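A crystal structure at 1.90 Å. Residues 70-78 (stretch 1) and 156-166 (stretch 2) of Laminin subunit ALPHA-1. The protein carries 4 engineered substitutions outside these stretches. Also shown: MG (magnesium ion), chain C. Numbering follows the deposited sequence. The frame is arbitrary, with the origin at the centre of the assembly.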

ATOM      1  N   ASP A  70      27.216  -9.146   8.757  1.00 25.45           N
ATOM      2  CA  ASP A  70      26.624  -8.812  10.050  1.00 24.76           C
ATOM      3  C   ASP A  70      25.391  -7.966   9.733  1.00 22.50           C
ATOM      4  O   ASP A  70      25.433  -7.145   8.819  1.00 22.82           O
ATOM      5  CB  ASP A  70      27.583  -7.966  10.899  1.00 26.87           C
ATOM      6  CG  ASP A  70      28.714  -8.776  11.505  1.00 30.62           C
ATOM      7  OD1 ASP A  70      29.409  -9.481  10.746  1.00 27.73           O
ATOM      8  OD2 ASP A  70      28.904  -8.691  12.742  1.00 24.35           O
ATOM      9  N   TYR A  71      24.302  -8.160  10.473  1.00 23.98           N
ATOM     10  CA  TYR A  71      23.094  -7.364  10.241  1.00 23.86           C
ATOM     11  C   TYR A  71      22.087  -7.495  11.367  1.00 22.57           C
ATOM     12  O   TYR A  71      22.215  -8.353  12.234  1.00 23.68           O
ATOM     13  CB  TYR A  71      22.428  -7.765   8.914  1.00 24.36           C
ATOM     14  CG  TYR A  71      21.876  -9.176   8.895  1.00 26.26           C
ATOM     15  CD1 TYR A  71      20.724  -9.506   9.609  1.00 23.70           C
ATOM     16  CD2 TYR A  71      22.530 -10.192   8.195  1.00 26.15           C
ATOM     17  CE1 TYR A  71      20.238 -10.815   9.635  1.00 24.25           C
ATOM     18  CE2 TYR A  71      22.052 -11.508   8.217  1.00 24.75           C
ATOM     19  CZ  TYR A  71      20.909 -11.809   8.940  1.00 23.64           C
ATOM     20  OH  TYR A  71      20.447 -13.101   8.990  1.00 21.08           O
ATOM     21  N   ALA A  72      21.092  -6.613  11.349  1.00 20.92           N
ATOM     22  CA  ALA A  72      20.010  -6.617  12.327  1.00 20.44           C
ATOM     23  C   ALA A  72      18.816  -5.977  11.624  1.00 20.49           C
ATOM     24  O   ALA A  72      18.969  -4.952  10.957  1.00 20.66           O
ATOM     25  CB  ALA A  72      20.389  -5.814  13.561  1.00 21.87           C
ATOM     26  N   THR A  73      17.638  -6.576  11.768  1.00 19.27           N
ATOM     27  CA  THR A  73      16.446  -6.045  11.116  1.00 17.61           C
ATOM     28  C   THR A  73      15.155  -6.362  11.870  1.00 18.28           C
ATOM     29  O   THR A  73      15.092  -7.309  12.663  1.00 17.01           O
ATOM     30  CB  THR A  73      16.332  -6.595   9.667  1.00 20.32           C
ATOM     31  OG1 THR A  73      15.182  -6.039   9.020  1.00 18.92           O
ATOM     32  CG2 THR A  73      16.211  -8.115   9.679  1.00 19.38           C
ATOM     33  N   LEU A  74      14.141  -5.529  11.643  1.00 15.67           N
ATOM     34  CA  LEU A  74      12.818  -5.697  12.234  1.00 16.31           C
ATOM     35  C   LEU A  74      11.862  -5.624  11.047  1.00 19.31           C
ATOM     36  O   LEU A  74      11.821  -4.616  10.331  1.00 18.68           O
ATOM     37  CB  LEU A  74      12.497  -4.574  13.230  1.00 16.44           C
ATOM     38  CG  LEU A  74      11.065  -4.592  13.794  1.00 15.07           C
ATOM     39  CD1 LEU A  74      10.878  -5.816  14.684  1.00 19.89           C
ATOM     40  CD2 LEU A  74      10.780  -3.326  14.589  1.00 13.48           C
ATOM     41  N   GLN A  75      11.111  -6.699  10.832  1.00 19.91           N
ATOM     42  CA  GLN A  75      10.169  -6.780   9.715  1.00 17.08           C
ATOM     43  C   GLN A  75       8.791  -7.218  10.184  1.00 18.70           C
ATOM     44  O   GLN A  75       8.657  -7.901  11.201  1.00 20.36           O
ATOM     45  CB  GLN A  75      10.680  -7.786   8.674  1.00 18.49           C
ATOM     46  CG  GLN A  75      12.017  -7.436   8.051  1.00 16.59           C
ATOM     47  CD  GLN A  75      12.721  -8.652   7.454  1.00 22.77           C
ATOM     48  OE1 GLN A  75      12.997  -9.619   8.157  1.00 22.23           O
ATOM     49  NE2 GLN A  75      13.015  -8.601   6.158  1.00 20.43           N
ATOM     50  N   LEU A  76       7.765  -6.811   9.444  1.00 21.14           N
ATOM     51  CA  LEU A  76       6.399  -7.196   9.759  1.00 18.48           C
ATOM     52  C   LEU A  76       6.023  -8.250   8.724  1.00 20.26           C
ATOM     53  O   LEU A  76       6.351  -8.106   7.547  1.00 19.81           O
ATOM     54  CB  LEU A  76       5.447  -6.010   9.627  1.00 18.43           C
ATOM     55  CG  LEU A  76       4.010  -6.295  10.078  1.00 19.63           C
ATOM     56  CD1 LEU A  76       3.970  -6.376  11.610  1.00 17.40           C
ATOM     57  CD2 LEU A  76       3.079  -5.189   9.580  1.00 23.07           C
ATOM     58  N   GLN A  77       5.349  -9.306   9.165  1.00 19.48           N
ATOM     59  CA  GLN A  77       4.930 -10.378   8.265  1.00 22.47           C
ATOM     60  C   GLN A  77       3.627 -10.981   8.767  1.00 23.25           C
ATOM     61  O   GLN A  77       3.516 -11.375   9.933  1.00 23.51           O
ATOM     62  CB  GLN A  77       6.004 -11.461   8.181  1.00 23.99           C
ATOM     63  CG  GLN A  77       5.618 -12.631   7.285  1.00 29.44           C
ATOM     64  CD  GLN A  77       6.688 -13.705   7.228  1.00 35.75           C
ATOM     65  OE1 GLN A  77       7.694 -13.561   6.538  1.00 35.13           O
ATOM     66  NE2 GLN A  77       6.476 -14.787   7.968  1.00 41.31           N
ATOM     67  N   GLU A  78       2.639 -11.046   7.880  1.00 23.15           N
ATOM     68  CA  GLU A  78       1.328 -11.571   8.236  1.00 24.24           C
ATOM     69  C   GLU A  78       0.791 -10.822   9.448  1.00 22.48           C
ATOM     70  O   GLU A  78       0.156 -11.404  10.326  1.00 21.62           O
ATOM     71  CB  GLU A  78       1.405 -13.077   8.523  1.00 28.94           C
ATOM     72  CG  GLU A  78       1.846 -13.909   7.316  1.00 37.22           C
ATOM     73  CD  GLU A  78       1.888 -15.406   7.606  1.00 43.47           C
ATOM     74  OE1 GLU A  78       2.579 -15.816   8.564  1.00 47.31           O
ATOM     75  OE2 GLU A  78       1.234 -16.174   6.870  1.00 46.00           O
ATOM     76  N   ARG A 156      20.840  -8.851   1.454  1.00 26.01           N
ATOM     77  CA  ARG A 156      20.955 -10.305   1.416  1.00 25.68           C
ATOM     78  C   ARG A 156      20.653 -10.974   2.759  1.00 25.19           C
ATOM     79  O   ARG A 156      20.893 -10.411   3.828  1.00 20.37           O
ATOM     80  CB  ARG A 156      22.368 -10.710   0.952  1.00 27.93           C
ATOM     81  CG  ARG A 156      22.785 -10.120  -0.396  1.00 28.02           C
ATOM     82  CD  ARG A 156      24.013 -10.817  -0.977  1.00 30.70           C
ATOM     83  NE  ARG A 156      25.198 -10.686  -0.131  1.00 31.37           N
ATOM     84  CZ  ARG A 156      25.995  -9.621  -0.096  1.00 30.41           C
ATOM     85  NH1 ARG A 156      25.754  -8.570  -0.868  1.00 29.57           N
ATOM     86  NH2 ARG A 156      27.041  -9.607   0.722  1.00 35.16           N
ATOM     87  N   ASN A 157      20.112 -12.185   2.680  1.00 24.14           N
ATOM     88  CA  ASN A 157      19.785 -12.997   3.845  1.00 21.41           C
ATOM     89  C   ASN A 157      18.804 -12.465   4.894  1.00 22.65           C
ATOM     90  O   ASN A 157      18.972 -12.719   6.087  1.00 23.82           O
ATOM     91  CB  ASN A 157      21.079 -13.455   4.530  1.00 23.15           C
ATOM     92  CG  ASN A 157      21.951 -14.308   3.608  1.00 25.54           C
ATOM     93  OD1 ASN A 157      21.470 -15.244   2.965  1.00 24.36           O
ATOM     94  ND2 ASN A 157      23.234 -13.985   3.544  1.00 20.55           N
ATOM     95  N   ILE A 158      17.785 -11.725   4.460  1.00 22.11           N
ATOM     96  CA  ILE A 158      16.762 -11.256   5.387  1.00 20.60           C
ATOM     97  C   ILE A 158      15.391 -11.579   4.787  1.00 20.77           C
ATOM     98  O   ILE A 158      14.367 -11.021   5.187  1.00 19.82           O
ATOM     99  CB  ILE A 158      16.876  -9.728   5.713  1.00 21.34           C
ATOM    100  CG1 ILE A 158      16.507  -8.871   4.501  1.00 19.66           C
ATOM    101  CG2 ILE A 158      18.292  -9.408   6.183  1.00 19.85           C
ATOM    102  CD1 ILE A 158      16.552  -7.373   4.800  1.00 22.94           C
ATOM    103  N   GLY A 159      15.393 -12.501   3.822  1.00 23.15           N
ATOM    104  CA  GLY A 159      14.156 -12.922   3.183  1.00 19.37           C
ATOM    105  C   GLY A 159      13.634 -12.033   2.073  1.00 21.13           C
ATOM    106  O   GLY A 159      14.364 -11.205   1.521  1.00 20.87           O
ATOM    107  N   THR A 160      12.357 -12.204   1.746  1.00 20.40           N
ATOM    108  CA  THR A 160      11.727 -11.434   0.679  1.00 20.91           C
ATOM    109  C   THR A 160      11.048 -10.154   1.162  1.00 18.45           C
ATOM    110  O   THR A 160      10.650  -9.331   0.337  1.00 17.55           O
ATOM    111  CB  THR A 160      10.659 -12.260  -0.060  1.00 26.14           C
ATOM    112  OG1 THR A 160       9.644 -12.656   0.871  1.00 28.13           O
ATOM    113  CG2 THR A 160      11.278 -13.500  -0.695  1.00 30.21           C
ATOM    114  N   ILE A 161      10.905  -9.990   2.475  1.00 18.04           N
ATOM    115  CA  ILE A 161      10.250  -8.792   3.010  1.00 19.05           C
ATOM    116  C   ILE A 161      11.234  -7.626   3.077  1.00 18.95           C
ATOM    117  O   ILE A 161      11.666  -7.211   4.154  1.00 18.40           O
ATOM    118  CB  ILE A 161       9.653  -9.039   4.419  1.00 20.04           C
ATOM    119  CG1 ILE A 161       8.717 -10.253   4.394  1.00 20.69           C
ATOM    120  CG2 ILE A 161       8.841  -7.811   4.873  1.00 19.84           C
ATOM    121  CD1 ILE A 161       7.561 -10.132   3.427  1.00 29.77           C
ATOM    122  N   THR A 162      11.583  -7.103   1.908  1.00 20.23           N
ATOM    123  CA  THR A 162      12.520  -5.996   1.826  1.00 22.04           C
ATOM    124  C   THR A 162      11.875  -4.722   1.278  1.00 22.25           C
ATOM    125  O   THR A 162      12.565  -3.722   1.075  1.00 20.65           O
ATOM    126  CB  THR A 162      13.736  -6.365   0.956  1.00 22.26           C
ATOM    127  OG1 THR A 162      13.286  -6.823  -0.325  1.00 23.84           O
ATOM    128  CG2 THR A 162      14.555  -7.475   1.628  1.00 22.22           C
ATOM    129  N   HIS A 163      10.562  -4.760   1.034  1.00 20.55           N
ATOM    130  CA  HIS A 163       9.848  -3.577   0.543  1.00 19.59           C
ATOM    131  C   HIS A 163       9.505  -2.670   1.724  1.00 18.08           C
ATOM    132  O   HIS A 163       9.524  -3.102   2.873  1.00 15.99           O
ATOM    133  CB  HIS A 163       8.560  -3.958  -0.209  1.00 20.92           C
ATOM    134  CG  HIS A 163       7.649  -4.867   0.555  1.00 19.34           C
ATOM    135  ND1 HIS A 163       7.869  -6.224   0.661  1.00 22.12           N
ATOM    136  CD2 HIS A 163       6.522  -4.613   1.262  1.00 21.24           C
ATOM    137  CE1 HIS A 163       6.919  -6.767   1.399  1.00 21.41           C
ATOM    138  NE2 HIS A 163       6.088  -5.812   1.777  1.00 19.27           N
ATOM    139  N   SER A 164       9.189  -1.413   1.430  1.00 18.36           N
ATOM    140  CA  SER A 164       8.848  -0.431   2.459  1.00 18.04           C
ATOM    141  C   SER A 164       7.529  -0.714   3.184  1.00 16.34           C
ATOM    142  O   SER A 164       6.521  -1.041   2.558  1.00 16.70           O
ATOM    143  CB  SER A 164       8.792   0.962   1.827  1.00 17.56           C
ATOM    144  OG  SER A 164       8.395   1.928   2.775  1.00 15.13           O
ATOM    145  N   ILE A 165       7.544  -0.585   4.509  1.00 14.76           N
ATOM    146  CA  ILE A 165       6.354  -0.818   5.330  1.00 15.04           C
ATOM    147  C   ILE A 165       5.338   0.325   5.172  1.00 15.11           C
ATOM    148  O   ILE A 165       5.696   1.493   5.302  1.00 13.17           O
ATOM    149  CB  ILE A 165       6.740  -0.942   6.841  1.00 15.83           C
ATOM    150  CG1 ILE A 165       5.499  -1.190   7.704  1.00 23.39           C
ATOM    151  CG2 ILE A 165       7.423   0.329   7.319  1.00 21.39           C
ATOM    152  CD1 ILE A 165       5.008  -2.611   7.683  1.00 23.44           C
ATOM    153  N   PRO A 166       4.066   0.001   4.865  1.00 14.38           N
ATOM    154  CA  PRO A 166       3.044   1.044   4.712  1.00 16.79           C
ATOM    155  C   PRO A 166       2.582   1.421   6.113  1.00 16.19           C
ATOM    156  O   PRO A 166       1.613   0.858   6.621  1.00 17.78           O
ATOM    157  CB  PRO A 166       1.929   0.341   3.925  1.00 16.78           C
ATOM    158  CG  PRO A 166       2.624  -0.826   3.272  1.00 15.29           C
ATOM    159  CD  PRO A 166       3.559  -1.284   4.352  1.00 14.05           C
TER
HETATM  160 MG    MG C4061      30.445  -9.590  14.135  1.00 30.82          MG
HETATM  161  O   HOH W   1      31.486 -10.274  12.153  1.00 31.57           O
HETATM  162  O   HOH W   2      31.849 -10.723  15.470  1.00 27.12           O

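A strand, residues 71-77, is covered by a segment with no regular helix or strand; residues that touch are at least 83 apart in sequence. Their CA atoms come no nearer than 7.0 Å, at Gln 75 and Ile 161, and no backbone-to-backbone hydrogen bond joins them; side chains bridge the gap, in places reaching backbone carbonyls.

The hydrogen bonds established across the contact both come from one amide. Gln 75 NE2 donates to Ile 158 O at 2.9 Å, nearly straight at 170°, and to Ile 161 O at 2.8 Å, more bent at 142°. One NH2 group thus satisfies two carbonyls that the irregular backbone leaves facing the strand, linking the two ends of the loop from Ile 158 to Ile 161. Within that loop, Gly 159 adopts backbone angles (82/-162) at which a CB would jam against the preceding carbonyl O.

Apolar contacts extend from this anchor. Ile 158 sets CG2 over one face of the Tyr 71 ring, 4.3 Å from the ring centroid and 14° off the normal, a CH-pi contact; the same methyl lies 4.3 Å from Thr 73 CG2. Farther along, Leu 76 CD2 meets Ile 165 CD1 at 3.7 Å. Separately, Ile 161 CG2 makes a van der Waals contact with a backbone oxygen, 3.7 Å from Leu 76 O.

Beyond the interface, Asp 70 OD2 binds magnesium at 2.3 Å, and OD1 of Asp 70 accepts from metal-bound water 1.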